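Local coordinates for uncharacterized protein MG296 homolog (Mycoplasma pneumoniae, PDB 2I15) that is of unknown function but folds as an all-alpha protein of the Mg296 family whose copies pack together through their helices in the crystal, at the interface of chains A and B. Residues are numbered along the deposited sequence; one frame, centred on the assembly and turned at random. Chains: chain A/B, Hypothetical protein MG296 homolog.

Contacts 1 and 2 are neighbours. Their C-alpha centres lie about 9 Å apart, and they share A:Tyr53 and B:Phe30. Contacts 3 and 4 form a second pair, about 13 Å apart, on adjacent flanks of B helix 9-23, which also lends B:Phe22 to contact 2. Contact 1 lies about 16 Å from contact 3 and about 21 Å from contact 4. Helix 57-75 of chain A serves contacts 2 and 4, and helix 92-113 serves contacts 1 and 4. B thus lends its N-terminal helices to A. This may reflect a swapped packing, though the deposited trimer may not be the biological form.

Contact 1: the interface of chains A and B. Residues chain A 53, 105-106, 109-110, 113; chain B 30, 33-34, 37.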
loop_
_atom_site.group_PDB
_atom_site.type_symbol
_atom_site.label_atom_id
_atom_site.label_comp_id
_atom_site.label_asym_id
_atom_site.label_seq_id
_atom_site.Cartn_x
_atom_site.Cartn_y
_atom_site.Cartn_z
ATOM N N TYR A 53 17.355 16.679 -1.904
ATOM C CA TYR A 53 17.300 17.183 -3.262
ATOM C C TYR A 53 17.353 18.674 -2.969
ATOM O O TYR A 53 16.687 19.478 -3.615
ATOM C CB TYR A 53 15.979 16.783 -3.931
ATOM C CG TYR A 53 15.877 15.312 -4.237
ATOM C CD1 TYR A 53 15.965 14.361 -3.231
ATOM C CD2 TYR A 53 15.705 14.871 -5.542
ATOM C CE1 TYR A 53 15.886 13.013 -3.523
ATOM C CE2 TYR A 53 15.624 13.525 -5.842
ATOM C CZ TYR A 53 15.722 12.606 -4.835
ATOM O OH TYR A 53 15.701 11.269 -5.145
ATOM N N LEU A 105 6.848 7.741 -4.461
ATOM C CA LEU A 105 6.917 9.179 -4.689
ATOM C C LEU A 105 7.983 9.478 -5.751
ATOM O O LEU A 105 7.824 10.377 -6.579
ATOM C CB LEU A 105 7.262 9.888 -3.376
ATOM C CG LEU A 105 7.035 11.387 -3.133
ATOM C CD1 LEU A 105 7.584 12.203 -4.274
ATOM C CD2 LEU A 105 5.579 11.649 -2.946
ATOM N N PHE A 106 9.061 8.695 -5.718
ATOM C CA PHE A 106 10.181 8.793 -6.653
ATOM C C PHE A 106 9.674 8.479 -8.060
ATOM O O PHE A 106 9.976 9.186 -9.020
ATOM C CB PHE A 106 11.240 7.762 -6.267
ATOM C CG PHE A 106 12.531 7.878 -7.031
ATOM C CD1 PHE A 106 13.561 8.687 -6.570
ATOM C CD2 PHE A 106 12.721 7.161 -8.203
ATOM C CE1 PHE A 106 14.761 8.774 -7.263
ATOM C CE2 PHE A 106 13.922 7.244 -8.907
ATOM C CZ PHE A 106 14.936 8.052 -8.431
ATOM N N ALA A 109 7.430 11.277 -9.772
ATOM C CA ALA A 109 8.272 12.382 -10.228
ATOM C C ALA A 109 8.869 12.012 -11.583
ATOM O O ALA A 109 8.856 12.802 -12.534
ATOM C CB ALA A 109 9.380 12.635 -9.239
ATOM N N LEU A 110 9.409 10.802 -11.653
ATOM C CA LEU A 110 9.996 10.289 -12.883
ATOM C C LEU A 110 8.996 10.531 -14.013
ATOM O O LEU A 110 9.332 11.070 -15.071
ATOM C CB LEU A 110 10.254 8.784 -12.744
ATOM C CG LEU A 110 11.409 8.298 -11.872
ATOM C CD1 LEU A 110 11.393 6.787 -11.817
ATOM C CD2 LEU A 110 12.732 8.796 -12.443
ATOM N N THR A 113 8.424 14.079 -14.790
ATOM C CA THR A 113 9.611 14.484 -15.512
ATOM C C THR A 113 9.679 14.019 -16.965
ATOM O O THR A 113 10.140 14.764 -17.826
ATOM C CB THR A 113 10.871 14.030 -14.743
ATOM O OG1 THR A 113 10.710 14.388 -13.366
ATOM C CG2 THR A 113 12.114 14.727 -15.274
ATOM N N PHE B 30 14.070 16.771 -12.687
ATOM C CA PHE B 30 13.608 15.678 -11.843
ATOM C C PHE B 30 13.514 16.129 -10.395
ATOM O O PHE B 30 12.477 16.016 -9.765
ATOM C CB PHE B 30 14.569 14.483 -11.894
ATOM C CG PHE B 30 14.205 13.382 -10.928
ATOM C CD1 PHE B 30 13.089 12.583 -11.157
ATOM C CD2 PHE B 30 14.934 13.194 -9.762
ATOM C CE1 PHE B 30 12.696 11.606 -10.235
ATOM C CE2 PHE B 30 14.555 12.225 -8.827
ATOM C CZ PHE B 30 13.431 11.431 -9.067
ATOM N N ASN B 33 10.727 18.316 -9.522
ATOM C CA ASN B 33 9.494 17.517 -9.538
ATOM C C ASN B 33 9.380 16.589 -8.340
ATOM O O ASN B 33 8.291 16.401 -7.806
ATOM C CB ASN B 33 9.397 16.659 -10.800
ATOM C CG ASN B 33 9.070 17.462 -12.029
ATOM O OD1 ASN B 33 8.608 18.593 -11.944
ATOM N ND2 ASN B 33 9.295 16.877 -13.182
ATOM N N PHE B 34 10.487 15.967 -7.951
ATOM C CA PHE B 34 10.466 15.089 -6.790
ATOM C C PHE B 34 10.176 15.932 -5.556
ATOM O O PHE B 34 9.390 15.535 -4.700
ATOM C CB PHE B 34 11.805 14.406 -6.567
ATOM C CG PHE B 34 11.863 13.618 -5.291
ATOM C CD1 PHE B 34 11.244 12.371 -5.194
ATOM C CD2 PHE B 34 12.516 14.125 -4.178
ATOM C CE1 PHE B 34 11.282 11.638 -3.999
ATOM C CE2 PHE B 34 12.555 13.391 -2.978
ATOM C CZ PHE B 34 11.932 12.149 -2.900
ATOM N N CYS B 37 6.434 16.969 -5.422
ATOM C CA CYS B 37 5.583 15.847 -5.044
ATOM C C CYS B 37 5.721 15.607 -3.535
ATOM O O CYS B 37 4.747 15.309 -2.844
ATOM C CB CYS B 37 6.006 14.583 -5.790
ATOM S SG CYS B 37 5.809 14.628 -7.578
#
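B:Phe30 and B:Phe34, one turn apart on B helix 27-42, press into A:Tyr53, A:Phe106 and A:Ala109. B:Phe30 hides 70 Å² and B:Phe34 hides 54 Å². Both rings leave the helix with CG anti to the backbone N (chi1 near 174°), which points them together at chain A. B:Phe34 stacks on A:Tyr53. The ring centroids are 4.1 Å apart and the planes 27° apart. CD2 of B:Phe34 sits over the centre of the tyrosine ring. The tip of B:Phe30 meets A:Phe106 differently. Its CZ approaches one face of the A:Phe106 ring, toward the rim, 3.5 Å from CE1, in an edge-to-face pair. CE2 of B:Phe30 also touches CE2 of A:Tyr53 at 3.4 Å. The methyl CB of A:Ala109 fits between the B:Phe30 ring and the root of B:Phe34, 3.6 Å from CE1 of B:Phe30 and equally near CA of B:Phe34. A:Leu110 adds its CD2 branch against the B:Phe30 ring. A polar clasp closes one end. The amide ND2 of B:Asn33 donates to OG1 of A:Thr113 over 2.9 Å, nearly straight (168° at H) and close to the amide plane. The same hydroxyl donates to O of A:Ala109 within its own helix, so one oxygen takes a bond and gives another. The site anchors B helix 27-42 against A helix 92-113 and the A:Tyr53 loop, and probably steadies the association of the two copies.

Contact 2: the interface of chains A and B. Residues chain A 53, 56-57, 60-61, 64; chain B 22, 27, 30-31.
This is a mainly apolar helix-to-helix interface between two copies of the protein, in which B:Phe22 and B:Phe27 pack on A:Leu60 and A:Leu64; it holds the N-terminal helices of B to A in the deposited assembly. B:Phe27 hides 63 Å² here. Its CG is anti to the backbone N (chi1 180°), which carries the ring outward to A:Leu60. CG of A:Leu60 lies at the ring edge, in plane, 3.5 Å from CZ of B:Phe27. A:Ser57 also borders this ring but is poorly ordered. B:Phe22 and A:Leu64 meet tip to tip. CG of A:Leu64 stands over the ring centre, 3.5 Å from CZ of B:Phe22, as a CH-pi contact. The aliphatic part of A:Lys61, poorly ordered, lies beside the same ring. B:Arg31 runs past A:Tyr53 in the opposite direction, its CG 3.3 Å from CB of the tyrosine. A bend at chi2 (-117°) and another at chi3 turn its guanidinium toward the tyrosine backbone. NH1 of B:Arg31 lies 2.5 Å from O of A:Tyr53, a possible hydrogen bond, but its geometry is doubtful because NH1 is almost as near the carbonyl carbon. One guanidinium face rests on B:Phe27, with CE2 3.5 Å above the plane. The A:Tyr53 ring has CD2 of A:Leu60 over one face. Here the first half of A helix 57-75 and the A:Tyr53 loop before it meet the end of B helix 9-23 and the start of B helix 27-42.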
loop_
_atom_site.group_PDB
_atom_site.type_symbol
_atom_site.label_atom_id
_atom_site.label_comp_id
_atom_site.label_asym_id
_atom_site.label_seq_id
_atom_site.Cartn_x
_atom_site.Cartn_y
_atom_site.Cartn_z
ATOM N N TYR A 53 17.355 16.679 -1.904
ATOM C CA TYR A 53 17.300 17.183 -3.262
ATOM C C TYR A 53 17.353 18.674 -2.969
ATOM O O TYR A 53 16.687 19.478 -3.615
ATOM C CB TYR A 53 15.979 16.783 -3.931
ATOM C CG TYR A 53 15.877 15.312 -4.237
ATOM C CD1 TYR A 53 15.965 14.361 -3.231
ATOM C CD2 TYR A 53 15.705 14.871 -5.542
ATOM C CE1 TYR A 53 15.886 13.013 -3.523
ATOM C CE2 TYR A 53 15.624 13.525 -5.842
ATOM C CZ TYR A 53 15.722 12.606 -4.835
ATOM O OH TYR A 53 15.701 11.269 -5.145
ATOM N N GLN A 56 23.677 19.433 -3.549
ATOM C CA GLN A 56 24.144 19.564 -4.916
ATOM C C GLN A 56 23.924 18.266 -5.698
ATOM O O GLN A 56 24.027 17.164 -5.152
ATOM C CB GLN A 56 25.616 19.973 -4.915
ATOM C CG GLN A 56 26.455 19.211 -3.918
ATOM C CD GLN A 56 27.276 18.142 -4.576
ATOM O OE1 GLN A 56 26.924 17.659 -5.653
ATOM N NE2 GLN A 56 28.376 17.745 -3.927
ATOM N N SER A 57 23.608 18.418 -6.980
ATOM C CA SER A 57 23.325 17.291 -7.863
ATOM C C SER A 57 24.399 16.223 -7.912
ATOM O O SER A 57 24.080 15.045 -8.072
ATOM C CB SER A 57 23.063 17.783 -9.288
ATOM O OG SER A 57 24.235 18.316 -9.872
ATOM N N LEU A 60 23.681 14.187 -4.680
ATOM C CA LEU A 60 22.348 13.612 -4.753
ATOM C C LEU A 60 22.297 12.455 -5.748
ATOM O O LEU A 60 21.904 11.347 -5.413
ATOM C CB LEU A 60 21.358 14.700 -5.159
ATOM C CG LEU A 60 19.869 14.400 -5.080
ATOM C CD1 LEU A 60 19.514 13.263 -6.021
ATOM C CD2 LEU A 60 19.481 14.082 -3.640
ATOM N N LYS A 61 22.693 12.729 -6.979
ATOM C CA LYS A 61 22.710 11.738 -8.052
ATOM C C LYS A 61 23.375 10.402 -7.673
ATOM O O LYS A 61 22.925 9.339 -8.096
ATOM C CB LYS A 61 23.397 12.362 -9.251
ATOM C CG LYS A 61 23.417 11.552 -10.525
ATOM C CD LYS A 61 23.950 12.411 -11.682
ATOM C CE LYS A 61 24.990 13.448 -11.199
ATOM N NZ LYS A 61 26.117 12.824 -10.437
ATOM N N LEU A 64 21.496 8.624 -4.875
ATOM C CA LEU A 64 20.382 7.994 -5.559
ATOM C C LEU A 64 20.753 6.536 -5.861
ATOM O O LEU A 64 20.151 5.604 -5.322
ATOM C CB LEU A 64 20.130 8.747 -6.859
ATOM C CG LEU A 64 18.711 9.163 -7.184
ATOM C CD1 LEU A 64 17.929 7.941 -7.630
ATOM C CD2 LEU A 64 18.098 9.824 -5.954
ATOM N N PHE B 22 16.229 6.957 -13.952
ATOM C CA PHE B 22 16.600 8.171 -13.245
ATOM C C PHE B 22 17.809 8.793 -13.942
ATOM O O PHE B 22 17.978 10.015 -13.967
ATOM C CB PHE B 22 16.985 7.864 -11.801
ATOM C CG PHE B 22 17.797 8.957 -11.156
ATOM C CD1 PHE B 22 17.193 10.130 -10.723
ATOM C CD2 PHE B 22 19.178 8.836 -11.039
ATOM C CE1 PHE B 22 17.952 11.163 -10.184
ATOM C CE2 PHE B 22 19.941 9.862 -10.506
ATOM C CZ PHE B 22 19.327 11.030 -10.076
ATOM N N PHE B 27 18.254 15.781 -14.401
ATOM C CA PHE B 27 18.277 15.855 -12.944
ATOM C C PHE B 27 17.612 17.061 -12.299
ATOM O O PHE B 27 16.754 16.912 -11.435
ATOM C CB PHE B 27 19.705 15.787 -12.415
ATOM C CG PHE B 27 19.773 15.862 -10.929
ATOM C CD1 PHE B 27 19.536 14.726 -10.160
ATOM C CD2 PHE B 27 19.992 17.080 -10.290
ATOM C CE1 PHE B 27 19.509 14.799 -8.777
ATOM C CE2 PHE B 27 19.965 17.163 -8.904
ATOM C CZ PHE B 27 19.724 16.019 -8.145
ATOM N N PHE B 30 14.070 16.771 -12.687
ATOM C CA PHE B 30 13.608 15.678 -11.843
ATOM C C PHE B 30 13.514 16.129 -10.395
ATOM O O PHE B 30 12.477 16.016 -9.765
ATOM C CB PHE B 30 14.569 14.483 -11.894
ATOM C CG PHE B 30 14.205 13.382 -10.928
ATOM C CD1 PHE B 30 13.089 12.583 -11.157
ATOM C CD2 PHE B 30 14.934 13.194 -9.762
ATOM C CE1 PHE B 30 12.696 11.606 -10.235
ATOM C CE2 PHE B 30 14.555 12.225 -8.827
ATOM C CZ PHE B 30 13.431 11.431 -9.067
ATOM N N ARG B 31 14.636 16.623 -9.886
ATOM C CA ARG B 31 14.752 17.077 -8.523
ATOM C C ARG B 31 13.664 18.072 -8.110
ATOM O O ARG B 31 13.141 18.013 -6.996
ATOM C CB ARG B 31 16.142 17.676 -8.307
ATOM C CG ARG B 31 16.336 18.264 -6.909
ATOM C CD ARG B 31 16.575 19.768 -7.005
ATOM N NE ARG B 31 17.976 20.080 -7.256
ATOM C CZ ARG B 31 18.933 19.978 -6.337
ATOM N NH1 ARG B 31 18.648 19.580 -5.108
ATOM N NH2 ARG B 31 20.187 20.261 -6.649
#

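Contact 3: the interface of chains A and B. Residues chain A 121, 125, 128-129; chain B 14, 17, 21.
Helix 120-128 of chain A, with A:Phe129 just after it, packs along B helix 9-23, where B:Phe17 meets A:Leu125 and A:Phe129. B:Phe17 hides 78 Å². Its CG is anti to the backbone N (chi1 -177°), and the ring projects straight at chain A. The CD2 branch of A:Leu125 touches CE2 of B:Phe17 at 3.5 Å. CZ of A:Phe129 lies 3.8 Å from CB of B:Phe17, near the root of that side chain. A:Arg128 brings its guanidinium near the CD1-CE1 side of the ring, with the planes 70° apart, but it is poorly ordered. The A:Phe129 ring is covered on both faces. CG of A:Arg128 lies over one. CA of B:Leu14 lies over the other, 3.9 Å from the centroid, as a CH-pi contact. A:Tyr121 and B:Glu21 reach toward each other tip to tip. The phenol OH donates to carboxylate OE2 over 2.6 Å. It meets the anti side of OE2, 30° out of the carboxylate plane. In this assembly the site probably holds B helix 9-23 against the last helix of A, with an apolar patch of two phenylalanines and two leucines at one end and a polar bond at the other.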
loop_
_atom_site.group_PDB
_atom_site.type_symbol
_atom_site.label_atom_id
_atom_site.label_comp_id
_atom_site.label_asym_id
_atom_site.label_seq_id
_atom_site.Cartn_x
_atom_site.Cartn_y
_atom_site.Cartn_z
ATOM N N TYR A 121 2.324 5.152 -15.945
ATOM C CA TYR A 121 3.721 4.853 -15.669
ATOM C C TYR A 121 3.725 3.774 -14.584
ATOM O O TYR A 121 4.293 2.683 -14.756
ATOM C CB TYR A 121 4.428 6.120 -15.168
ATOM C CG TYR A 121 5.938 6.028 -15.147
ATOM C CD1 TYR A 121 6.659 5.912 -16.328
ATOM C CD2 TYR A 121 6.642 6.054 -13.946
ATOM C CE1 TYR A 121 8.040 5.835 -16.320
ATOM C CE2 TYR A 121 8.032 5.977 -13.927
ATOM C CZ TYR A 121 8.719 5.861 -15.123
ATOM O OH TYR A 121 10.090 5.751 -15.120
ATOM N N LEU A 125 4.807 -0.261 -14.746
ATOM C CA LEU A 125 5.776 -0.702 -13.747
ATOM C C LEU A 125 5.321 -2.019 -13.121
ATOM O O LEU A 125 6.056 -3.006 -13.137
ATOM C CB LEU A 125 5.904 0.359 -12.647
ATOM C CG LEU A 125 6.972 0.288 -11.541
ATOM C CD1 LEU A 125 6.997 -1.085 -10.846
ATOM C CD2 LEU A 125 8.315 0.615 -12.144
ATOM N N ARG A 128 5.032 -5.124 -15.756
ATOM C CA ARG A 128 6.357 -5.644 -16.101
ATOM C C ARG A 128 6.896 -6.496 -14.950
ATOM O O ARG A 128 7.230 -7.669 -15.139
ATOM C CB ARG A 128 7.336 -4.498 -16.402
ATOM C CG ARG A 128 8.672 -4.994 -16.959
ATOM C CD ARG A 128 9.656 -3.881 -17.253
ATOM N NE ARG A 128 9.330 -3.107 -18.447
ATOM C CZ ARG A 128 10.077 -2.109 -18.911
ATOM N NH1 ARG A 128 11.192 -1.771 -18.276
ATOM N NH2 ARG A 128 9.714 -1.449 -20.006
ATOM N N PHE A 129 7.002 -5.896 -13.767
ATOM C CA PHE A 129 7.460 -6.607 -12.577
ATOM C C PHE A 129 6.147 -6.923 -11.860
ATOM O O PHE A 129 5.186 -6.167 -11.971
ATOM C CB PHE A 129 8.370 -5.693 -11.749
ATOM C CG PHE A 129 9.379 -4.953 -12.580
ATOM C CD1 PHE A 129 9.086 -3.695 -13.084
ATOM C CD2 PHE A 129 10.584 -5.557 -12.949
ATOM C CE1 PHE A 129 9.973 -3.043 -13.948
ATOM C CE2 PHE A 129 11.475 -4.910 -13.815
ATOM C CZ PHE A 129 11.159 -3.652 -14.312
ATOM N N LEU B 14 14.216 -4.545 -11.588
ATOM C CA LEU B 14 13.342 -3.449 -11.190
ATOM C C LEU B 14 14.221 -2.291 -10.723
ATOM O O LEU B 14 13.974 -1.125 -11.060
ATOM C CB LEU B 14 12.416 -3.910 -10.060
ATOM C CG LEU B 14 11.126 -3.165 -9.715
ATOM C CD1 LEU B 14 10.801 -3.467 -8.274
ATOM C CD2 LEU B 14 11.258 -1.681 -9.907
ATOM N N PHE B 17 15.911 -0.849 -13.597
ATOM C CA PHE B 17 14.942 0.026 -14.232
ATOM C C PHE B 17 14.813 1.427 -13.615
ATOM O O PHE B 17 15.069 2.424 -14.285
ATOM C CB PHE B 17 13.580 -0.676 -14.232
ATOM C CG PHE B 17 12.507 0.092 -14.924
ATOM C CD1 PHE B 17 12.570 0.314 -16.294
ATOM C CD2 PHE B 17 11.451 0.636 -14.199
ATOM C CE1 PHE B 17 11.599 1.071 -16.929
ATOM C CE2 PHE B 17 10.482 1.391 -14.828
ATOM C CZ PHE B 17 10.553 1.612 -16.192
ATOM N N GLU B 21 16.210 4.658 -15.437
ATOM C CA GLU B 21 15.241 5.695 -15.794
ATOM C C GLU B 21 15.563 7.024 -15.100
ATOM O O GLU B 21 15.201 8.103 -15.595
ATOM C CB GLU B 21 13.818 5.259 -15.429
ATOM C CG GLU B 21 12.741 5.974 -16.240
ATOM C CD GLU B 21 12.143 5.090 -17.313
ATOM O OE1 GLU B 21 12.902 4.333 -17.948
ATOM O OE2 GLU B 21 10.917 5.155 -17.523
#

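Contact 4: the interface of chains A and B. Residues chain A 68, 72-73, 75-76, 95, 99; chain B 7-8, 11, 15.
B:Leu11 and A:Ser72 meet where the N-terminal region of one Mg296-family copy lies across helices 57-75 and 92-113 of another. Apolar contact carries the patch. B:Leu11 hides 55 Å² and divides its methyls. CD1 of B:Leu11 turns to A:Lys76, 3.6 Å from its CB, and to CG2 of A:Val75. CD2 of B:Leu11 turns to CB of A:Phe99 at 3.9 Å. The chain of A:Lys76 crosses B:Met7 at about a right angle. The methyl CE of B:Met7 reaches A:Ser72, 3.4 Å from CB. CD of B:Lys15 approaches CB of A:Ser72, also at 3.4 Å. The lysine lies with its aliphatic chain against chain A. CA of B:Lys15 is 3.5 Å from CZ of A:Phe99, so the ring meets the lysine root with its tip. A sulfur contact adds to these. SG of A:Cys95 lies 3.5 Å from CE of B:Lys8, whose chain is bent at chi3 (91°) and chi4. SG also makes a weak hydrogen bond to O of A:Val75 within chain A. Polar bonds across the contact are lacking among these residues. Charge pairing occurs within chain A, where NZ of A:Lys76 faces OE2 of A:Glu73 at 3.8 Å in a long salt bridge to a poorly ordered glutamate.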
loop_
_atom_site.group_PDB
_atom_site.type_symbol
_atom_site.label_atom_id
_atom_site.label_comp_id
_atom_site.label_asym_id
_atom_site.label_seq_id
_atom_site.Cartn_x
_atom_site.Cartn_y
_atom_site.Cartn_z
ATOM N N PHE A 68 19.638 3.002 -3.736
ATOM C CA PHE A 68 18.867 2.004 -4.501
ATOM C C PHE A 68 19.477 0.651 -4.229
ATOM O O PHE A 68 18.777 -0.332 -3.977
ATOM C CB PHE A 68 18.957 2.252 -6.010
ATOM C CG PHE A 68 17.909 3.178 -6.552
ATOM C CD1 PHE A 68 18.139 3.871 -7.737
ATOM C CD2 PHE A 68 16.701 3.363 -5.888
ATOM C CE1 PHE A 68 17.179 4.740 -8.248
ATOM C CE2 PHE A 68 15.739 4.228 -6.390
ATOM C CZ PHE A 68 15.980 4.921 -7.573
ATOM N N SER A 72 17.456 -2.278 -2.439
ATOM C CA SER A 72 17.359 -3.603 -3.021
ATOM C C SER A 72 17.916 -4.678 -2.100
ATOM O O SER A 72 17.349 -5.761 -1.987
ATOM C CB SER A 72 18.099 -3.625 -4.359
ATOM O OG SER A 72 17.425 -4.443 -5.304
ATOM N N GLU A 73 19.022 -4.375 -1.438
ATOM C CA GLU A 73 19.662 -5.334 -0.555
ATOM C C GLU A 73 18.824 -5.616 0.690
ATOM O O GLU A 73 18.713 -6.762 1.117
ATOM C CB GLU A 73 21.055 -4.820 -0.157
ATOM C CG GLU A 73 22.152 -5.881 -0.067
ATOM C CD GLU A 73 22.343 -6.438 1.339
ATOM O OE1 GLU A 73 22.293 -5.638 2.302
ATOM O OE2 GLU A 73 22.565 -7.667 1.484
ATOM N N VAL A 75 15.519 -5.367 1.056
ATOM C CA VAL A 75 14.215 -5.990 0.806
ATOM C C VAL A 75 14.293 -7.398 0.240
ATOM O O VAL A 75 13.335 -8.154 0.360
ATOM C CB VAL A 75 13.337 -5.165 -0.156
ATOM C CG1 VAL A 75 13.098 -3.777 0.418
ATOM C CG2 VAL A 75 13.990 -5.087 -1.528
ATOM N N LYS A 76 15.423 -7.747 -0.375
ATOM C CA LYS A 76 15.587 -9.080 -0.960
ATOM C C LYS A 76 15.759 -10.126 0.124
ATOM O O LYS A 76 16.801 -10.768 0.207
ATOM C CB LYS A 76 16.808 -9.136 -1.881
ATOM C CG LYS A 76 18.113 -8.789 -1.192
ATOM C CD LYS A 76 19.267 -9.606 -1.739
ATOM C CE LYS A 76 20.556 -9.254 -1.013
ATOM N NZ LYS A 76 21.705 -9.133 -1.951
ATOM N N CYS A 95 9.151 -9.140 -2.137
ATOM C CA CYS A 95 10.430 -8.425 -2.125
ATOM C C CYS A 95 10.375 -7.220 -3.065
ATOM O O CYS A 95 10.866 -6.140 -2.741
ATOM C CB CYS A 95 11.570 -9.351 -2.556
ATOM S SG CYS A 95 11.789 -10.800 -1.508
ATOM N N PHE A 99 10.367 -2.855 -2.479
ATOM C CA PHE A 99 11.253 -1.950 -3.207
ATOM C C PHE A 99 10.400 -0.847 -3.844
ATOM O O PHE A 99 10.766 0.336 -3.826
ATOM C CB PHE A 99 11.976 -2.695 -4.320
ATOM C CG PHE A 99 13.021 -1.870 -5.028
ATOM C CD1 PHE A 99 14.290 -1.718 -4.478
ATOM C CD2 PHE A 99 12.747 -1.267 -6.260
ATOM C CE1 PHE A 99 15.277 -0.986 -5.140
ATOM C CE2 PHE A 99 13.732 -0.530 -6.932
ATOM C CZ PHE A 99 14.997 -0.391 -6.367
ATOM N N MET B 7 21.234 -11.999 -5.541
ATOM C CA MET B 7 19.985 -11.191 -5.485
ATOM C C MET B 7 19.008 -11.630 -6.566
ATOM O O MET B 7 19.404 -11.884 -7.708
ATOM C CB MET B 7 20.294 -9.706 -5.672
ATOM C CG MET B 7 19.053 -8.824 -5.618
ATOM S SD MET B 7 19.313 -7.180 -6.337
ATOM C CE MET B 7 20.099 -6.321 -4.920
ATOM N N LYS B 8 17.732 -11.699 -6.200
ATOM C CA LYS B 8 16.675 -12.110 -7.116
ATOM C C LYS B 8 16.724 -11.304 -8.412
ATOM O O LYS B 8 16.947 -10.090 -8.396
ATOM C CB LYS B 8 15.312 -11.923 -6.443
ATOM C CG LYS B 8 15.265 -12.419 -5.014
ATOM C CD LYS B 8 14.133 -11.780 -4.241
ATOM C CE LYS B 8 12.868 -12.599 -4.326
ATOM N NZ LYS B 8 12.993 -13.799 -3.469
ATOM N N LEU B 11 14.102 -8.533 -8.712
ATOM C CA LEU B 11 14.448 -7.387 -7.884
ATOM C C LEU B 11 15.431 -6.560 -8.673
ATOM O O LEU B 11 15.179 -5.392 -8.987
ATOM C CB LEU B 11 15.090 -7.839 -6.570
ATOM C CG LEU B 11 14.596 -7.202 -5.264
ATOM C CD1 LEU B 11 15.785 -6.842 -4.395
ATOM C CD2 LEU B 11 13.757 -5.965 -5.537
ATOM N N LYS B 15 15.258 -2.625 -9.952
ATOM C CA LYS B 15 16.200 -1.622 -9.453
ATOM C C LYS B 15 16.930 -1.058 -10.651
ATOM O O LYS B 15 17.175 0.152 -10.758
ATOM C CB LYS B 15 17.226 -2.253 -8.500
ATOM C CG LYS B 15 18.264 -1.269 -8.000
ATOM C CD LYS B 15 19.231 -1.923 -7.050
ATOM C CE LYS B 15 20.071 -2.998 -7.731
ATOM N NZ LYS B 15 21.447 -2.516 -8.062
#